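Local coordinates for protein sulfite dehydrogenase (PDB 2XTS) that oxidises protein-bound sulfane sulfur as the molybdenum subunit of a molybdohaem enzyme, in complex with a cytochrome that carries haem c, at residues G166-A171 / R256-V261; L213-P216 / M222-K225. All coordinates share one frame; numbering follows the deposited sequence.

Contact 1. Residues G166-A171 / R256-V261; sequences GKWLYA and RKWTWV. With CO (cobalt (II) ion), chain G.
W168, which shares with K167 the position opposite Y233 in a classic beta bulge at the start of strand 168-173, carries the whole of the 166-171 side, reaching across to W258 and W260. It has its CG anti to the carbonyl carbon (chi1 -69°), and its six-membered ring extends edge first toward the face of W258. This edge-to-face pair has centroids 4.9 Å apart and planes at 55°; CZ2 of W168 comes 3.7 Å from CH2 of W258. At the rim of the W168 ring, near its plane, CZ2 of W260 lies 3.8 Å from CZ3 of W168. Farther along, L169 and Y170 pack on strand 227-233. The cluster joins a strand of the molybdopterin-binding domain to the turn after strand 255-257. K257 CE backs the other face of W258, whose NE1 is hydrogen-bonded to E238. Were W258 replaced by an alanine, the W168 edge would probably lose the face it points at, and E238 that donor. In sequence between W258 and W260, T259 centres an inverse gamma turn and chelates cobalt through O and OG1, both at 2.1 Å, with E219, H369 and two waters completing the site.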
ATOM      1  N   GLY A 166      25.896  27.282  -8.514  1.00 15.02           N
ATOM      2  CA  GLY A 166      25.111  26.094  -8.854  1.00 14.33           C
ATOM      3  C   GLY A 166      23.621  26.320  -8.728  1.00 14.27           C
ATOM      4  O   GLY A 166      23.034  26.061  -7.669  1.00 18.03           O
ATOM      5  N   LYS A 167      23.007  26.749  -9.831  1.00 12.99           N
ATOM      6  CA  LYS A 167      21.608  27.161  -9.863  1.00 13.24           C
ATOM      7  C   LYS A 167      20.636  26.057 -10.330  1.00 10.91           C
ATOM      8  O   LYS A 167      19.416  26.176 -10.106  1.00 10.98           O
ATOM      9  CB  LYS A 167      21.479  28.369 -10.810  1.00 14.97           C
ATOM     10  CG  LYS A 167      22.289  29.642 -10.426  1.00 18.35           C
ATOM     11  CD  LYS A 167      21.984  30.110  -9.027  1.00 22.02           C
ATOM     12  CE  LYS A 167      22.603  31.489  -8.721  1.00 25.12           C
ATOM     13  NZ  LYS A 167      22.002  32.591  -9.524  1.00 28.33           N
ATOM     14  N   TRP A 168      21.175  25.021 -10.976  1.00  9.69           N
ATOM     15  CA  TRP A 168      20.381  23.934 -11.547  1.00  9.59           C
ATOM     16  C   TRP A 168      20.981  22.610 -11.155  1.00  9.02           C
ATOM     17  O   TRP A 168      22.199  22.470 -11.069  1.00 10.72           O
ATOM     18  CB  TRP A 168      20.335  24.043 -13.080  1.00  9.75           C
ATOM     19  CG  TRP A 168      19.575  25.183 -13.625  1.00  9.84           C
ATOM     20  CD1 TRP A 168      20.023  26.450 -13.799  1.00 10.76           C
ATOM     21  CD2 TRP A 168      18.218  25.161 -14.069  1.00 10.00           C
ATOM     22  NE1 TRP A 168      19.022  27.219 -14.340  1.00 11.04           N
ATOM     23  CE2 TRP A 168      17.911  26.446 -14.528  1.00  9.63           C
ATOM     24  CE3 TRP A 168      17.241  24.165 -14.157  1.00  9.11           C
ATOM     25  CZ2 TRP A 168      16.661  26.776 -15.061  1.00 10.48           C
ATOM     26  CZ3 TRP A 168      15.984  24.488 -14.701  1.00 10.50           C
ATOM     27  CH2 TRP A 168      15.710  25.785 -15.130  1.00 10.68           C
ATOM     28  N   LEU A 169      20.102  21.631 -10.959  1.00  8.35           N
ATOM     29  CA  LEU A 169      20.493  20.250 -10.742  1.00  8.83           C
ATOM     30  C   LEU A 169      19.967  19.433 -11.897  1.00  8.75           C
ATOM     31  O   LEU A 169      18.793  19.548 -12.286  1.00 10.17           O
ATOM     32  CB  LEU A 169      19.937  19.725  -9.416  1.00  9.72           C
ATOM     33  CG  LEU A 169      20.197  18.256  -9.052  1.00 10.30           C
ATOM     34  CD1 LEU A 169      20.204  18.086  -7.549  1.00 12.06           C
ATOM     35  CD2 LEU A 169      19.136  17.344  -9.670  1.00 11.96           C
ATOM     36  N   TYR A 170      20.850  18.620 -12.459  1.00  7.91           N
ATOM     37  CA  TYR A 170      20.500  17.686 -13.513  1.00  7.96           C
ATOM     38  C   TYR A 170      20.536  16.286 -12.937  1.00  7.22           C
ATOM     39  O   TYR A 170      21.559  15.873 -12.390  1.00  8.83           O
ATOM     40  CB  TYR A 170      21.510  17.814 -14.630  1.00  8.32           C
ATOM     41  CG  TYR A 170      21.321  16.865 -15.792  1.00  9.07           C
ATOM     42  CD1 TYR A 170      20.321  17.073 -16.754  1.00  9.15           C
ATOM     43  CD2 TYR A 170      22.199  15.802 -15.982  1.00 10.39           C
ATOM     44  CE1 TYR A 170      20.201  16.210 -17.847  1.00 10.97           C
ATOM     45  CE2 TYR A 170      22.072  14.934 -17.036  1.00 12.13           C
ATOM     46  CZ  TYR A 170      21.096  15.153 -17.982  1.00 11.52           C
ATOM     47  OH  TYR A 170      20.967  14.289 -19.052  1.00 12.97           O
ATOM     48  N   ALA A 171      19.432  15.547 -13.069  1.00  7.29           N
ATOM     49  CA  ALA A 171      19.367  14.181 -12.538  1.00  7.68           C
ATOM     50  C   ALA A 171      19.259  13.219 -13.692  1.00  7.43           C
ATOM     51  O   ALA A 171      18.449  13.430 -14.595  1.00  7.86           O
ATOM     52  CB  ALA A 171      18.176  13.975 -11.603  1.00  9.40           C
ATOM     53  N   ARG A 256       5.583  26.043 -24.830  1.00  7.45           N
ATOM     54  CA  ARG A 256       6.012  26.178 -23.454  1.00  6.48           C
ATOM     55  C   ARG A 256       7.067  25.129 -23.125  1.00  6.55           C
ATOM     56  O   ARG A 256       6.899  23.959 -23.493  1.00  8.20           O
ATOM     57  CB  ARG A 256       4.849  26.031 -22.481  1.00  7.05           C
ATOM     58  CG  ARG A 256       3.798  27.093 -22.577  1.00  8.30           C
ATOM     59  CD  ARG A 256       2.601  26.727 -21.749  1.00  9.37           C
ATOM     60  NE  ARG A 256       1.593  27.773 -21.664  1.00  9.43           N
ATOM     61  CZ  ARG A 256       0.344  27.561 -21.265  1.00 10.18           C
ATOM     62  NH1 ARG A 256      -0.050  26.333 -20.957  1.00  9.94           N
ATOM     63  NH2 ARG A 256      -0.519  28.565 -21.171  1.00 11.40           N
ATOM     64  N   LYS A 257       8.107  25.555 -22.411  1.00  6.98           N
ATOM     65  CA  LYS A 257       9.035  24.612 -21.818  1.00  6.85           C
ATOM     66  C   LYS A 257       8.931  24.721 -20.305  1.00  6.83           C
ATOM     67  O   LYS A 257       8.394  25.685 -19.779  1.00  7.68           O
ATOM     68  CB  LYS A 257      10.481  24.843 -22.290  1.00  7.53           C
ATOM     69  CG  LYS A 257      11.090  26.178 -21.823  1.00  8.09           C
ATOM     70  CD  LYS A 257      12.540  26.318 -22.255  1.00  8.94           C
ATOM     71  CE  LYS A 257      13.183  27.600 -21.773  1.00 10.01           C
ATOM     72  NZ  LYS A 257      14.578  27.652 -22.284  1.00 11.38           N
ATOM     73  N   TRP A 258       9.467  23.722 -19.617  1.00  7.01           N
ATOM     74  CA  TRP A 258       9.613  23.748 -18.175  1.00  7.11           C
ATOM     75  C   TRP A 258       8.221  23.893 -17.560  1.00  6.91           C
ATOM     76  O   TRP A 258       8.042  24.612 -16.592  1.00  7.67           O
ATOM     77  CB  TRP A 258      10.538  24.875 -17.726  1.00  7.29           C
ATOM     78  CG  TRP A 258      11.927  24.849 -18.270  1.00  7.26           C
ATOM     79  CD1 TRP A 258      12.555  23.854 -18.982  1.00  9.88           C
ATOM     80  CD2 TRP A 258      12.844  25.924 -18.184  1.00  9.40           C
ATOM     81  NE1 TRP A 258      13.836  24.263 -19.313  1.00 11.28           N
ATOM     82  CE2 TRP A 258      14.031  25.531 -18.832  1.00 10.60           C
ATOM     83  CE3 TRP A 258      12.784  27.193 -17.592  1.00 10.11           C
ATOM     84  CZ2 TRP A 258      15.144  26.386 -18.923  1.00 12.11           C
ATOM     85  CZ3 TRP A 258      13.892  28.029 -17.674  1.00 12.13           C
ATOM     86  CH2 TRP A 258      15.046  27.619 -18.332  1.00 12.34           C
ATOM     87  N   THR A 259       7.215  23.169 -18.098  1.00  6.39           N
ATOM     88  CA  THR A 259       5.896  23.111 -17.481  1.00  6.64           C
ATOM     89  C   THR A 259       5.994  21.990 -16.473  1.00  5.91           C
ATOM     90  O   THR A 259       5.660  20.836 -16.727  1.00  7.52           O
ATOM     91  CB  THR A 259       4.778  22.916 -18.523  1.00  6.53           C
ATOM     92  OG1 THR A 259       5.128  21.827 -19.408  1.00  7.28           O
ATOM     93  CG2 THR A 259       4.641  24.193 -19.337  1.00  8.24           C
ATOM     94  N   TRP A 260       6.509  22.339 -15.313  1.00  6.57           N
ATOM     95  CA  TRP A 260       6.823  21.347 -14.309  1.00  7.09           C
ATOM     96  C   TRP A 260       5.599  20.918 -13.510  1.00  6.73           C
ATOM     97  O   TRP A 260       5.389  19.726 -13.275  1.00  7.82           O
ATOM     98  CB  TRP A 260       7.905  21.883 -13.373  1.00  6.98           C
ATOM     99  CG  TRP A 260       9.192  22.202 -14.069  1.00  7.78           C
ATOM    100  CD1 TRP A 260       9.827  21.450 -14.996  1.00  9.85           C
ATOM    101  CD2 TRP A 260      10.023  23.352 -13.848  1.00  8.08           C
ATOM    102  NE1 TRP A 260      10.992  22.068 -15.399  1.00 10.52           N
ATOM    103  CE2 TRP A 260      11.140  23.236 -14.699  1.00  9.57           C
ATOM    104  CE3 TRP A 260       9.905  24.487 -13.046  1.00 10.30           C
ATOM    105  CZ2 TRP A 260      12.149  24.204 -14.746  1.00 11.12           C
ATOM    106  CZ3 TRP A 260      10.910  25.452 -13.108  1.00 11.03           C
ATOM    107  CH2 TRP A 260      12.012  25.301 -13.944  1.00 11.77           C
ATOM    108  N   VAL A 261       4.797  21.862 -13.038  1.00  7.39           N
ATOM    109  CA  VAL A 261       3.710  21.514 -12.120  0.50  7.91           C
ATOM    110  C   VAL A 261       2.513  20.913 -12.848  1.00  7.20           C
ATOM    111  O   VAL A 261       2.186  21.272 -13.987  1.00  7.88           O
ATOM    112  CB  VAL A 261       3.253  22.667 -11.165  0.50  8.68           C
ATOM    113  CG1 VAL A 261       2.611  22.098  -9.892  0.50  9.54           C
ATOM    114  CG2 VAL A 261       4.385  23.530 -10.730  0.50  9.83           C
TER
HETATM  115 CO    CO G1431       5.368  19.868 -18.572  0.75  2.59          CO
HETATM  116  O   HOH W   1       7.467  20.159 -18.956  1.00  8.09           O
HETATM  117  O   HOH W   2       5.083  19.093 -20.527  1.00  7.98           O

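Contact 2. Residues L213-P216 / M222-K225; sequences LVVP and MWVK. With MTE (phosphonic acidmono-(2-amino-5,6-dimercapto-4-oxo-3,7,8a,9,10,10a-hexahydro-4H-8-oxa-1,3,9,10-tetraaza-anthracen-7-ylmethyl)ester), chain E.
The indole of W223 lies against the backbone of V214 and V215, where strand 212-214 runs out and the chain loops back to the pterin in the molybdopterin-binding domain. One face of the ring takes both residues: V214 CA sits over the six-membered ring in a CH-pi contact, 4.1 Å from its centroid, and V215 CB stands at the same distance over the five-membered ring. V215 N comes over the centre of the same face. Farther along the ring, CZ3 of W223 meets V214 CG1 at 3.7 Å. Together chi1 (-65°) and chi2 (49°) turn this face onto the two valines, and NE1 is hydrogen-bonded to W218 O, which helps hold the ring's rotation. Next to it L213 N donates a nearly straight hydrogen bond to V224 O (2.8 Å, 164°), while L213 CD1 packs beside V224 CB. W223 also centres an inverse gamma turn, and W223 O accepts from MTE N8 and from R212 NH2. Two residues on, K225 grips the pterin with its backbone: its N donates to MTE N1 and its O accepts from MTE N2. Its side chain, bent at chi3, doubles back to the cofactor phosphate; also held by E206 O and R74 O, K225 NZ lies 2.7 Å from MTE O2P.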
ATOM      1  N   LEU A 213      13.915   9.555  -7.741  1.00  6.67           N
ATOM      2  CA  LEU A 213      13.438  10.834  -7.273  1.00  6.97           C
ATOM      3  C   LEU A 213      11.930  10.874  -7.136  1.00  6.56           C
ATOM      4  O   LEU A 213      11.210  10.345  -7.976  1.00  7.93           O
ATOM      5  CB  LEU A 213      13.871  11.957  -8.218  1.00  7.54           C
ATOM      6  CG  LEU A 213      15.378  12.141  -8.393  1.00  8.41           C
ATOM      7  CD1 LEU A 213      15.693  13.369  -9.255  1.00 11.59           C
ATOM      8  CD2 LEU A 213      16.091  12.232  -7.044  1.00  9.60           C
ATOM      9  N   VAL A 214      11.499  11.546  -6.079  1.00  6.80           N
ATOM     10  CA  VAL A 214      10.109  11.888  -5.802  1.00  6.86           C
ATOM     11  C   VAL A 214      10.062  13.412  -5.821  1.00  7.07           C
ATOM     12  O   VAL A 214      10.826  14.075  -5.090  1.00  7.31           O
ATOM     13  CB  VAL A 214       9.619  11.287  -4.461  1.00  7.45           C
ATOM     14  CG1 VAL A 214       8.293  11.888  -4.047  1.00  8.40           C
ATOM     15  CG2 VAL A 214       9.513   9.795  -4.621  1.00  8.94           C
ATOM     16  N   VAL A 215       9.229  13.972  -6.715  1.00  6.67           N
ATOM     17  CA  VAL A 215       9.209  15.424  -7.011  1.00  7.10           C
ATOM     18  C   VAL A 215       7.776  15.933  -6.831  1.00  6.77           C
ATOM     19  O   VAL A 215       6.995  15.991  -7.787  1.00  7.15           O
ATOM     20  CB  VAL A 215       9.714  15.686  -8.453  1.00  6.85           C
ATOM     21  CG1 VAL A 215       9.942  17.182  -8.661  1.00  7.90           C
ATOM     22  CG2 VAL A 215      10.980  14.835  -8.763  1.00  7.78           C
ATOM     23  N   PRO A 216       7.386  16.229  -5.588  1.00  6.67           N
ATOM     24  CA  PRO A 216       5.974  16.431  -5.309  1.00  6.78           C
ATOM     25  C   PRO A 216       5.313  17.503  -6.181  1.00  6.84           C
ATOM     26  O   PRO A 216       5.801  18.624  -6.318  1.00  7.36           O
ATOM     27  CB  PRO A 216       5.961  16.798  -3.845  1.00  7.85           C
ATOM     28  CG  PRO A 216       7.112  16.031  -3.306  1.00  8.05           C
ATOM     29  CD  PRO A 216       8.161  16.189  -4.339  1.00  7.81           C
ATOM     30  N   MET A 222       9.913  13.861 -14.399  1.00  6.53           N
ATOM     31  CA  MET A 222      10.998  14.357 -13.589  0.50  6.73           C
ATOM     32  C   MET A 222      11.322  13.421 -12.425  1.00  6.60           C
ATOM     33  O   MET A 222      12.330  13.611 -11.759  1.00  6.49           O
ATOM     34  CB  MET A 222      10.674  15.759 -13.143  0.50  6.27           C
ATOM     35  CG  MET A 222      10.462  16.688 -14.324  0.50  5.55           C
ATOM     36  SD  MET A 222      10.079  18.373 -13.786  0.50  4.24           S
ATOM     37  CE  MET A 222      11.712  19.047 -13.541  0.50  5.33           C
ATOM     38  N   TRP A 223      10.470  12.410 -12.201  1.00  6.39           N
ATOM     39  CA  TRP A 223      10.681  11.452 -11.113  1.00  5.98           C
ATOM     40  C   TRP A 223      11.676  10.396 -11.590  1.00  5.65           C
ATOM     41  O   TRP A 223      11.321   9.230 -11.836  1.00  6.46           O
ATOM     42  CB  TRP A 223       9.348  10.828 -10.678  1.00  6.15           C
ATOM     43  CG  TRP A 223       8.349  11.766 -10.062  1.00  5.88           C
ATOM     44  CD1 TRP A 223       7.935  12.983 -10.525  1.00  5.88           C
ATOM     45  CD2 TRP A 223       7.532  11.457  -8.954  1.00  6.34           C
ATOM     46  NE1 TRP A 223       6.957  13.485  -9.709  1.00  5.98           N
ATOM     47  CE2 TRP A 223       6.699  12.563  -8.725  1.00  5.46           C
ATOM     48  CE3 TRP A 223       7.492  10.380  -8.068  1.00  6.94           C
ATOM     49  CZ2 TRP A 223       5.796  12.604  -7.680  1.00  7.45           C
ATOM     50  CZ3 TRP A 223       6.599  10.408  -7.042  1.00  7.05           C
ATOM     51  CH2 TRP A 223       5.753  11.513  -6.848  1.00  7.55           C
ATOM     52  N   VAL A 224      12.924  10.814 -11.778  1.00  6.62           N
ATOM     53  CA  VAL A 224      13.950   9.987 -12.393  1.00  6.43           C
ATOM     54  C   VAL A 224      14.121   8.683 -11.583  1.00  6.17           C
ATOM     55  O   VAL A 224      14.375   8.714 -10.376  1.00  7.38           O
ATOM     56  CB  VAL A 224      15.284  10.760 -12.523  1.00  6.40           C
ATOM     57  CG1 VAL A 224      16.366   9.855 -13.113  1.00  8.49           C
ATOM     58  CG2 VAL A 224      15.119  12.006 -13.366  1.00  7.76           C
ATOM     59  N   LYS A 225      13.998   7.559 -12.275  1.00  6.12           N
ATOM     60  CA  LYS A 225      14.140   6.234 -11.682  1.00  5.67           C
ATOM     61  C   LYS A 225      15.568   5.711 -11.830  1.00  6.45           C
ATOM     62  O   LYS A 225      16.311   6.096 -12.737  1.00  7.10           O
ATOM     63  CB  LYS A 225      13.148   5.281 -12.357  1.00  6.70           C
ATOM     64  CG  LYS A 225      11.724   5.556 -12.018  1.00  4.90           C
ATOM     65  CD  LYS A 225      10.736   4.561 -12.625  1.00  6.38           C
ATOM     66  CE  LYS A 225      10.614   4.637 -14.129  1.00  6.53           C
ATOM     67  NZ  LYS A 225       9.711   3.568 -14.608  1.00  6.86           N
TER
HETATM   68  N1  MTE E 500      13.362   7.468 -15.079  1.00  1.84           N
HETATM   69  C2  MTE E 500      14.202   6.840 -15.894  1.00  1.98           C
HETATM   70  N2  MTE E 500      15.470   6.625 -15.480  1.00  2.25           N
HETATM   71  N3  MTE E 500      13.823   6.391 -17.106  1.00  1.71           N
HETATM   72  C4  MTE E 500      12.559   6.564 -17.589  1.00  1.99           C
HETATM   73  O4  MTE E 500      12.283   6.107 -18.718  1.00  2.29           O
HETATM   74  N5  MTE E 500      10.309   7.590 -17.159  1.00  2.13           N
HETATM   75  C6  MTE E 500       9.777   8.746 -16.476  1.00  2.15           C
HETATM   76  C7  MTE E 500       9.930   8.720 -14.964  1.00  0.97           C
HETATM   77  N8  MTE E 500      11.289   8.408 -14.608  1.00  0.67           N
HETATM   78  C9  MTE E 500      11.596   7.269 -16.767  1.00  1.89           C
HETATM   79  C10 MTE E 500      12.077   7.734 -15.461  1.00  2.16           C
HETATM   80  C1' MTE E 500       8.322   9.020 -16.815  1.00  1.65           C
HETATM   81  S1' MTE E 500       7.936   9.710 -18.376  1.00  2.47           S
HETATM   82  C2' MTE E 500       7.330   8.823 -15.915  1.00  1.29           C
HETATM   83  S2' MTE E 500       5.707   9.301 -16.220  1.00  2.44           S
HETATM   84  C3' MTE E 500       7.662   8.199 -14.576  1.00  1.67           C
HETATM   85  O3' MTE E 500       9.024   7.761 -14.444  1.00  1.77           O
HETATM   86  C4' MTE E 500       6.806   6.966 -14.353  1.00  2.01           C
HETATM   87  O4' MTE E 500       7.065   6.430 -13.048  1.00  2.04           O
HETATM   88  P   MTE E 500       6.587   4.918 -12.805  1.00  2.05           P
HETATM   89  O1P MTE E 500       5.052   5.059 -13.035  1.00  2.28           O
HETATM   90  O2P MTE E 500       7.176   4.010 -13.834  1.00  2.22           O
HETATM   91  O3P MTE E 500       6.911   4.634 -11.379  1.00  2.34           O

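In the fold
Contact 2 is core, with every touching residue buried, whereas contact 1 is a surface contact made by three partly exposed tryptophans. Along the chain, 213-216 and 222-225 nest inside the loop that 166-171 and 256-261 close. They share no strand: contact 1 joins strand 168-173 to the segment after strand 255-257 with aromatic rings and no direct hydrogen bond; contact 2 joins strand 212-214 to the loop before strand 227-233, the strand that pairs with 168-173, mixing aliphatic packing with backbone polarity turned to the cofactor. Their bound groups differ too: cobalt at T259, the pterin at 223-225. The 256-261 segment also borders the cytochrome subunit, which touches neither segment of contact 2. The two contacts meet directly, with A171 CB 3.5 Å from L213 CD1.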